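Local coordinates for oligogalacturonate lyase (Yersinia enterocolitica subsp. enterocolitica, PDB 3PE7), which cleaves oligogalacturonates by beta-elimination in the cytoplasm and is a seven-bladed beta-propeller that binds manganese and calcium ions, at residues D339-F345 and S369-P375; P8-D12 and T24-P28; P28-H34 and F52-F56. All blocks are in the same frame, centred on the assembly; numbering follows the deposited sequence.

Contact 1: residues D339-F345 and S369-P375; sequences DTSWKVF and SDVHGKP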
# COMPACT_ATOMS: atom_id res chain seq x y z
N ASP A 339 6.85 -16.50 4.94
CA ASP A 339 8.15 -17.07 4.50
C ASP A 339 8.87 -16.27 3.41
O ASP A 339 9.66 -16.85 2.63
CB ASP A 339 7.99 -18.53 4.05
CG ASP A 339 8.12 -19.53 5.17
OD1 ASP A 339 8.95 -19.31 6.10
OD2 ASP A 339 7.41 -20.56 5.12
N THR A 340 8.64 -14.97 3.33
CA THR A 340 9.37 -14.17 2.33
C THR A 340 10.84 -14.03 2.71
O THR A 340 11.18 -14.05 3.89
CB THR A 340 8.70 -12.80 2.04
OG1 THR A 340 9.13 -12.37 0.75
CG2 THR A 340 9.09 -11.74 3.06
N SER A 341 11.68 -13.88 1.69
CA SER A 341 13.13 -13.71 1.89
C SER A 341 13.50 -12.25 2.10
O SER A 341 14.61 -11.95 2.58
CB SER A 341 13.90 -14.24 0.66
OG SER A 341 13.79 -13.31 -0.41
N TRP A 342 12.58 -11.36 1.70
CA TRP A 342 12.81 -9.91 1.67
C TRP A 342 13.85 -9.46 0.64
O TRP A 342 14.26 -8.28 0.63
CB TRP A 342 13.17 -9.38 3.06
CG TRP A 342 12.14 -9.71 4.11
CD1 TRP A 342 12.19 -10.75 5.01
CD2 TRP A 342 10.94 -8.98 4.39
NE1 TRP A 342 11.08 -10.73 5.82
CE2 TRP A 342 10.30 -9.64 5.47
CE3 TRP A 342 10.33 -7.85 3.83
CZ2 TRP A 342 9.08 -9.22 6.00
CZ3 TRP A 342 9.10 -7.42 4.37
CH2 TRP A 342 8.50 -8.11 5.43
N LYS A 343 14.25 -10.37 -0.26
CA LYS A 343 15.31 -10.06 -1.21
C LYS A 343 14.80 -9.10 -2.27
O LYS A 343 13.59 -9.00 -2.53
CB LYS A 343 15.84 -11.35 -1.89
CG LYS A 343 16.76 -12.17 -0.99
CD LYS A 343 17.07 -13.54 -1.58
CE LYS A 343 17.97 -14.33 -0.64
NZ LYS A 343 18.31 -15.69 -1.17
N VAL A 344 15.74 -8.41 -2.90
CA VAL A 344 15.44 -7.54 -4.03
C VAL A 344 15.33 -8.37 -5.31
O VAL A 344 16.19 -9.23 -5.58
CB VAL A 344 16.53 -6.46 -4.16
CG1 VAL A 344 16.35 -5.63 -5.44
CG2 VAL A 344 16.56 -5.58 -2.91
N PHE A 345 14.27 -8.17 -6.09
CA PHE A 345 14.25 -8.72 -7.44
C PHE A 345 14.21 -7.56 -8.43
O PHE A 345 13.39 -6.65 -8.29
CB PHE A 345 13.03 -9.63 -7.68
CG PHE A 345 13.13 -10.99 -7.07
CD1 PHE A 345 13.33 -12.13 -7.88
CD2 PHE A 345 13.01 -11.16 -5.70
CE1 PHE A 345 13.41 -13.40 -7.32
CE2 PHE A 345 13.07 -12.45 -5.13
CZ PHE A 345 13.28 -13.55 -5.93
N SER A 369 4.88 -13.57 -1.57
CA SER A 369 6.11 -14.17 -1.03
C SER A 369 6.89 -14.81 -2.18
O SER A 369 6.30 -15.21 -3.17
CB SER A 369 5.78 -15.24 0.00
OG SER A 369 6.98 -15.81 0.50
N ASP A 370 8.22 -14.88 -2.01
CA ASP A 370 9.08 -15.63 -2.91
C ASP A 370 9.52 -16.98 -2.35
O ASP A 370 10.51 -17.55 -2.81
CB ASP A 370 10.32 -14.80 -3.29
CG ASP A 370 11.27 -14.59 -2.13
OD1 ASP A 370 12.42 -14.21 -2.39
OD2 ASP A 370 10.87 -14.79 -0.96
N VAL A 371 8.79 -17.49 -1.35
CA VAL A 371 9.10 -18.77 -0.71
C VAL A 371 9.34 -19.93 -1.70
O VAL A 371 10.19 -20.79 -1.45
CB VAL A 371 8.02 -19.17 0.35
CG1 VAL A 371 6.63 -19.28 -0.28
CG2 VAL A 371 8.40 -20.46 1.10
N HIS A 372 8.63 -19.92 -2.83
CA HIS A 372 8.73 -21.03 -3.78
C HIS A 372 9.55 -20.73 -5.03
O HIS A 372 9.53 -21.52 -5.99
CB HIS A 372 7.32 -21.52 -4.14
CG HIS A 372 6.54 -21.97 -2.95
ND1 HIS A 372 5.24 -21.55 -2.71
CD2 HIS A 372 6.87 -22.76 -1.91
CE1 HIS A 372 4.81 -22.08 -1.58
NE2 HIS A 372 5.78 -22.82 -1.07
N GLY A 373 10.25 -19.60 -5.02
CA GLY A 373 11.13 -19.24 -6.13
C GLY A 373 11.12 -17.75 -6.37
O GLY A 373 11.81 -17.00 -5.68
N LYS A 374 10.32 -17.31 -7.32
CA LYS A 374 10.16 -15.88 -7.55
C LYS A 374 8.94 -15.42 -6.75
O LYS A 374 8.16 -16.25 -6.29
CB LYS A 374 9.99 -15.61 -9.04
CG LYS A 374 11.25 -15.99 -9.86
CD LYS A 374 10.95 -15.89 -11.33
CE LYS A 374 12.16 -16.25 -12.17
NZ LYS A 374 11.75 -16.21 -13.61
N PRO A 375 8.77 -14.09 -6.60
CA PRO A 375 7.55 -13.57 -5.98
C PRO A 375 6.27 -14.15 -6.60
O PRO A 375 6.16 -14.28 -7.83
CB PRO A 375 7.64 -12.07 -6.27
CG PRO A 375 9.13 -11.81 -6.29
CD PRO A 375 9.70 -13.01 -6.99
O HOH W 1 11.65 -17.01 0.60

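Contact 2: residues P8-D12 and T24-P28; sequences PLTFD and TRLTP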
# COMPACT_ATOMS: atom_id res chain seq x y z
N PRO A 8 -4.21 -18.86 -18.67
CA PRO A 8 -4.80 -19.64 -17.58
C PRO A 8 -3.78 -19.89 -16.48
O PRO A 8 -2.62 -20.23 -16.75
CB PRO A 8 -5.20 -20.95 -18.26
CG PRO A 8 -4.24 -21.09 -19.41
CD PRO A 8 -3.90 -19.68 -19.86
N LEU A 9 -4.20 -19.72 -15.23
CA LEU A 9 -3.30 -19.99 -14.13
C LEU A 9 -3.76 -21.20 -13.34
O LEU A 9 -4.96 -21.43 -13.21
CB LEU A 9 -3.21 -18.78 -13.21
CG LEU A 9 -2.75 -17.47 -13.84
CD1 LEU A 9 -2.69 -16.42 -12.76
CD2 LEU A 9 -1.40 -17.63 -14.52
N THR A 10 -2.80 -21.94 -12.81
CA THR A 10 -3.09 -23.01 -11.88
C THR A 10 -3.07 -22.48 -10.45
O THR A 10 -2.19 -21.69 -10.10
CB THR A 10 -2.05 -24.15 -12.02
OG1 THR A 10 -2.08 -24.67 -13.35
CG2 THR A 10 -2.33 -25.27 -11.06
N PHE A 11 -4.05 -22.88 -9.64
CA PHE A 11 -4.13 -22.47 -8.24
C PHE A 11 -3.70 -23.68 -7.43
O PHE A 11 -4.35 -24.75 -7.50
CB PHE A 11 -5.56 -22.09 -7.85
CG PHE A 11 -6.04 -20.75 -8.37
CD1 PHE A 11 -7.29 -20.28 -7.98
CD2 PHE A 11 -5.24 -19.96 -9.21
CE1 PHE A 11 -7.78 -19.06 -8.44
CE2 PHE A 11 -5.70 -18.74 -9.67
CZ PHE A 11 -6.98 -18.26 -9.28
N ASP A 12 -2.64 -23.54 -6.65
CA ASP A 12 -2.10 -24.68 -5.91
C ASP A 12 -2.38 -24.55 -4.41
O ASP A 12 -1.85 -23.65 -3.74
CB ASP A 12 -0.61 -24.86 -6.19
CG ASP A 12 -0.34 -25.23 -7.64
OD1 ASP A 12 -0.77 -26.32 -8.05
OD2 ASP A 12 0.29 -24.45 -8.37
N THR A 24 -3.61 -20.97 -0.69
CA THR A 24 -3.65 -21.21 -2.14
C THR A 24 -2.69 -20.25 -2.81
O THR A 24 -2.80 -19.03 -2.61
CB THR A 24 -5.08 -21.07 -2.70
OG1 THR A 24 -5.92 -22.05 -2.06
CG2 THR A 24 -5.09 -21.32 -4.21
N ARG A 25 -1.75 -20.78 -3.58
CA ARG A 25 -0.87 -19.97 -4.43
C ARG A 25 -1.55 -19.75 -5.77
O ARG A 25 -2.00 -20.70 -6.42
CB ARG A 25 0.45 -20.70 -4.66
CG ARG A 25 1.49 -19.86 -5.39
CD ARG A 25 2.78 -20.62 -5.49
NE ARG A 25 2.64 -21.78 -6.38
CZ ARG A 25 3.45 -22.83 -6.36
NH1 ARG A 25 4.45 -22.89 -5.49
NH2 ARG A 25 3.25 -23.83 -7.23
N LEU A 26 -1.60 -18.49 -6.19
CA LEU A 26 -2.40 -18.10 -7.36
C LEU A 26 -1.59 -17.97 -8.64
O LEU A 26 -2.15 -18.01 -9.73
CB LEU A 26 -3.10 -16.77 -7.09
CG LEU A 26 -4.01 -16.66 -5.86
CD1 LEU A 26 -4.53 -15.23 -5.75
CD2 LEU A 26 -5.17 -17.63 -5.93
N THR A 27 -0.28 -17.79 -8.51
CA THR A 27 0.59 -17.49 -9.66
C THR A 27 1.80 -18.44 -9.66
O THR A 27 2.19 -18.96 -8.59
CB THR A 27 1.08 -16.01 -9.63
OG1 THR A 27 1.80 -15.77 -8.42
CG2 THR A 27 -0.11 -15.04 -9.70
N PRO A 28 2.37 -18.69 -10.85
CA PRO A 28 3.47 -19.65 -10.96
C PRO A 28 4.82 -19.04 -10.56
O PRO A 28 5.19 -17.99 -11.11
CB PRO A 28 3.45 -20.03 -12.45
CG PRO A 28 2.92 -18.79 -13.15
CD PRO A 28 1.95 -18.16 -12.17
O HOH W 2 0.42 -21.64 -8.22

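Contact 3: residues P28-H34 and F52-F56; sequences PPDVTCH and FGGAF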
# COMPACT_ATOMS: atom_id res chain seq x y z
N PRO A 28 2.37 -18.69 -10.85
CA PRO A 28 3.47 -19.65 -10.96
C PRO A 28 4.82 -19.04 -10.56
O PRO A 28 5.19 -17.99 -11.11
CB PRO A 28 3.45 -20.03 -12.45
CG PRO A 28 2.92 -18.79 -13.15
CD PRO A 28 1.95 -18.16 -12.17
N PRO A 29 5.55 -19.69 -9.64
CA PRO A 29 6.75 -19.07 -9.07
C PRO A 29 7.97 -19.10 -9.99
O PRO A 29 9.08 -18.79 -9.54
CB PRO A 29 6.97 -19.86 -7.77
CG PRO A 29 6.37 -21.20 -8.04
CD PRO A 29 5.15 -20.89 -8.89
N ASP A 30 7.78 -19.49 -11.25
CA ASP A 30 8.83 -19.26 -12.24
C ASP A 30 8.61 -17.95 -12.98
O ASP A 30 9.39 -17.61 -13.89
CB ASP A 30 8.93 -20.43 -13.24
CG ASP A 30 7.75 -20.50 -14.17
OD1 ASP A 30 6.59 -20.40 -13.72
OD2 ASP A 30 7.99 -20.63 -15.40
N VAL A 31 7.56 -17.20 -12.63
CA VAL A 31 7.34 -15.85 -13.17
C VAL A 31 7.13 -14.89 -11.98
O VAL A 31 6.31 -15.17 -11.11
CB VAL A 31 6.10 -15.80 -14.10
CG1 VAL A 31 5.85 -14.36 -14.62
CG2 VAL A 31 6.28 -16.82 -15.21
N THR A 32 7.85 -13.78 -11.96
CA THR A 32 7.66 -12.80 -10.88
C THR A 32 6.29 -12.16 -10.97
O THR A 32 5.95 -11.53 -11.96
CB THR A 32 8.77 -11.72 -10.91
OG1 THR A 32 10.02 -12.36 -10.61
CG2 THR A 32 8.49 -10.60 -9.89
N CYS A 33 5.48 -12.38 -9.92
CA CYS A 33 4.17 -11.74 -9.79
C CYS A 33 4.05 -11.20 -8.37
O CYS A 33 4.56 -11.79 -7.41
CB CYS A 33 3.03 -12.75 -10.03
SG CYS A 33 3.04 -13.48 -11.70
N HIS A 34 3.37 -10.08 -8.21
CA HIS A 34 3.23 -9.52 -6.87
C HIS A 34 1.93 -8.76 -6.74
O HIS A 34 1.36 -8.28 -7.72
CB HIS A 34 4.40 -8.55 -6.57
CG HIS A 34 4.37 -7.34 -7.44
ND1 HIS A 34 3.65 -6.21 -7.11
CD2 HIS A 34 4.91 -7.10 -8.66
CE1 HIS A 34 3.80 -5.31 -8.07
NE2 HIS A 34 4.54 -5.83 -9.03
N PHE A 52 -3.28 -7.45 -10.15
CA PHE A 52 -1.91 -7.78 -9.72
C PHE A 52 -0.87 -7.42 -10.79
O PHE A 52 -1.20 -7.05 -11.91
CB PHE A 52 -1.79 -9.25 -9.28
CG PHE A 52 -1.78 -10.24 -10.41
CD1 PHE A 52 -0.57 -10.79 -10.82
CD2 PHE A 52 -2.97 -10.64 -11.05
CE1 PHE A 52 -0.52 -11.72 -11.87
CE2 PHE A 52 -2.94 -11.57 -12.11
CZ PHE A 52 -1.71 -12.12 -12.53
N GLY A 53 0.39 -7.51 -10.42
CA GLY A 53 1.49 -7.23 -11.36
C GLY A 53 2.18 -8.55 -11.68
O GLY A 53 2.37 -9.40 -10.79
N GLY A 54 2.50 -8.74 -12.95
CA GLY A 54 3.12 -9.99 -13.41
C GLY A 54 4.11 -9.74 -14.53
O GLY A 54 4.05 -8.73 -15.22
N ALA A 55 5.05 -10.67 -14.68
CA ALA A 55 6.15 -10.49 -15.63
C ALA A 55 6.02 -11.35 -16.90
O ALA A 55 6.98 -11.48 -17.64
CB ALA A 55 7.49 -10.77 -14.94
N PHE A 56 4.82 -11.88 -17.19
CA PHE A 56 4.66 -12.87 -18.26
C PHE A 56 5.12 -12.37 -19.63
O PHE A 56 5.73 -13.14 -20.39
CB PHE A 56 3.18 -13.29 -18.37
CG PHE A 56 2.62 -13.89 -17.09
CD1 PHE A 56 2.80 -15.24 -16.81
CD2 PHE A 56 1.93 -13.09 -16.18
CE1 PHE A 56 2.29 -15.80 -15.64
CE2 PHE A 56 1.40 -13.64 -15.00
CZ PHE A 56 1.59 -14.99 -14.73

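Contact 1: residues D339-F345 and S369-P375
Two hydrogen bonds fasten the carboxylate of Asp370 to Ser341, one to each oxygen. Asp370 OD1 takes the hydroxyl of Ser341 OG (2.6 Å) through its syn lone pair, while Ser341 N donates to Asp370 OD2 at 2.9 Å, also on the syn side and 16° out of the carboxylate plane. With chi1 at 69°, CG of Asp370 sits between its backbone N and carbonyl carbon, which swings the carboxylate across to the loop 339-345. A water bridges Asp339 O and Asp370 OD2, 2.8 Å from each. Ser341 OG also accepts from Lys343 N, closing an ST turn; Ser369 OG accepts from Val371 N in a second ST turn and is hydrogen-bonded to His338 O. This second turn overlaps the type I turn Asp370-Gly373, which lies in the loop connecting strands 364-369 and 376-381 of one propeller blade; the loop 339-345, which follows strand 331-337 of the neighbouring blade, is tied to it. Contacts of the Phe345 ring differ by side. Pro375 CD stands almost on the ring normal, 3.6 Å from the centroid, as a CH-pi contact over one face. Asp370 OD1 comes to the edge near its plane, 3.3 Å from Phe345 CE2, and ring and carboxylate are turned 79° apart. At the other end, Val371 CG2 packs on Asp339 CB at 3.5 Å, while the carboxylate of Asp339 turns to a salt bridge with Arg337.

Contact 2: residues P8-D12 and T24-P28
Asp12 and Arg25 face each other as an antiparallel hydrogen-bonded pair, joined twice through the main chain: Asp12 N to Arg25 O and Arg25 N to Asp12 O, both 2.9 Å. Their side chains run side by side on the same face of the sheet and meet again at their ends in a salt bridge, Arg25 NH2 to Asp12 OD2 at 3.2 Å. This bond is bent, 146° at the hydrogen; NH2 approaches from above the carboxylate plane, and the two flat groups stand 82° apart. Arg25 leaves the backbone extended and bends at chi3 (68°), which turns its guanidinium back toward Asp12. A water sits against the pair: it accepts from Arg25 NE in the guanidinium plane and lies 2.8 Å from Asp12 OD2, so that it touches both partners of the salt bridge. Leu26 carries the apolar half: its CD2 lies over the centre of the Phe11 ring, 3.7 Å from the centroid, in a CH-pi contact. Beside it, Leu9 CD1 rests 3.5 Å from Leu26 O. The bridge lies where strands 12-15 and 22-25 pair at the outer edge of a propeller blade; strand 22-25 continues the blade onto 376-381, while Leu9, Phe11 and Leu26 all pack against Leu65 of strand 61-66 in the next blade.

Contact 3: residues P28-H34 and F52-F56
Phe52 turns its ring edge to Cys33, with CE1 4.0 Å from Cys33 SG, a sulfur-aromatic contact with the sulfur close to the ring plane. Gly53 pairs with His34 through two antiparallel backbone bonds, His34 N to Gly53 O at 2.8 Å and Gly53 N to His34 O at 3.0 Å. The His34 imidazole folds back over this pair: with CG between backbone N and carbonyl carbon (chi1 66°), Gly53 CA lies over the rim of one ring face, and with no side chain at Gly53 the imidazole can come this near. The far nitrogen, His34 NE2, is hydrogen-bonded to Thr83 OG1. At Gly54 the pairing is non-hydrogen-bonded and close, its CA 4.2 Å from Cys33 CA; Thr32 O makes a CA-H...O contact with Gly54. Ala55 sets its CB 4.0 Å from Val31 CG1. Phe56 then brings its ring against the loop ahead of strand 33-34. Val31 CG1 lies over one face, off-centre, in a CH-pi contact, and Pro28 CG reaches the ring edge. Cys33 SG approaches the same ring obliquely, 3.7 Å from Phe56 CE2, so the sulfur touches both phenylalanines. Strand 33-34 is the edge strand of its blade on the side of the propeller axis, paired here to 49-54, which is flanked in turn by 61-66; Cys33 and Phe52 pack on Leu377 of strand 376-381 in the adjoining blade.

In the fold
The three contacts lie on the same side of the propeller, where the blade containing 22-25 and 376-381 meets its neighbours. Contacts 2 and 3 follow each other along the chain through Pro28, their centres about 10 Å apart, and Leu9 CD2 packs on Phe56 CZ at 4.0 Å. Contact 1, its centre about 11 Å from that of contact 3, is joined to it by Pro375 O and Cys33 N at 2.9 Å and by Lys374 NZ and Asp30 O at 2.8 Å, both probable hydrogen bonds. The side chain of Thr340 lies about 7 Å from that of the manganese ligand His353, that of His34 about 10 Å from the manganese, that of Phe56 about 9 Å from calcium.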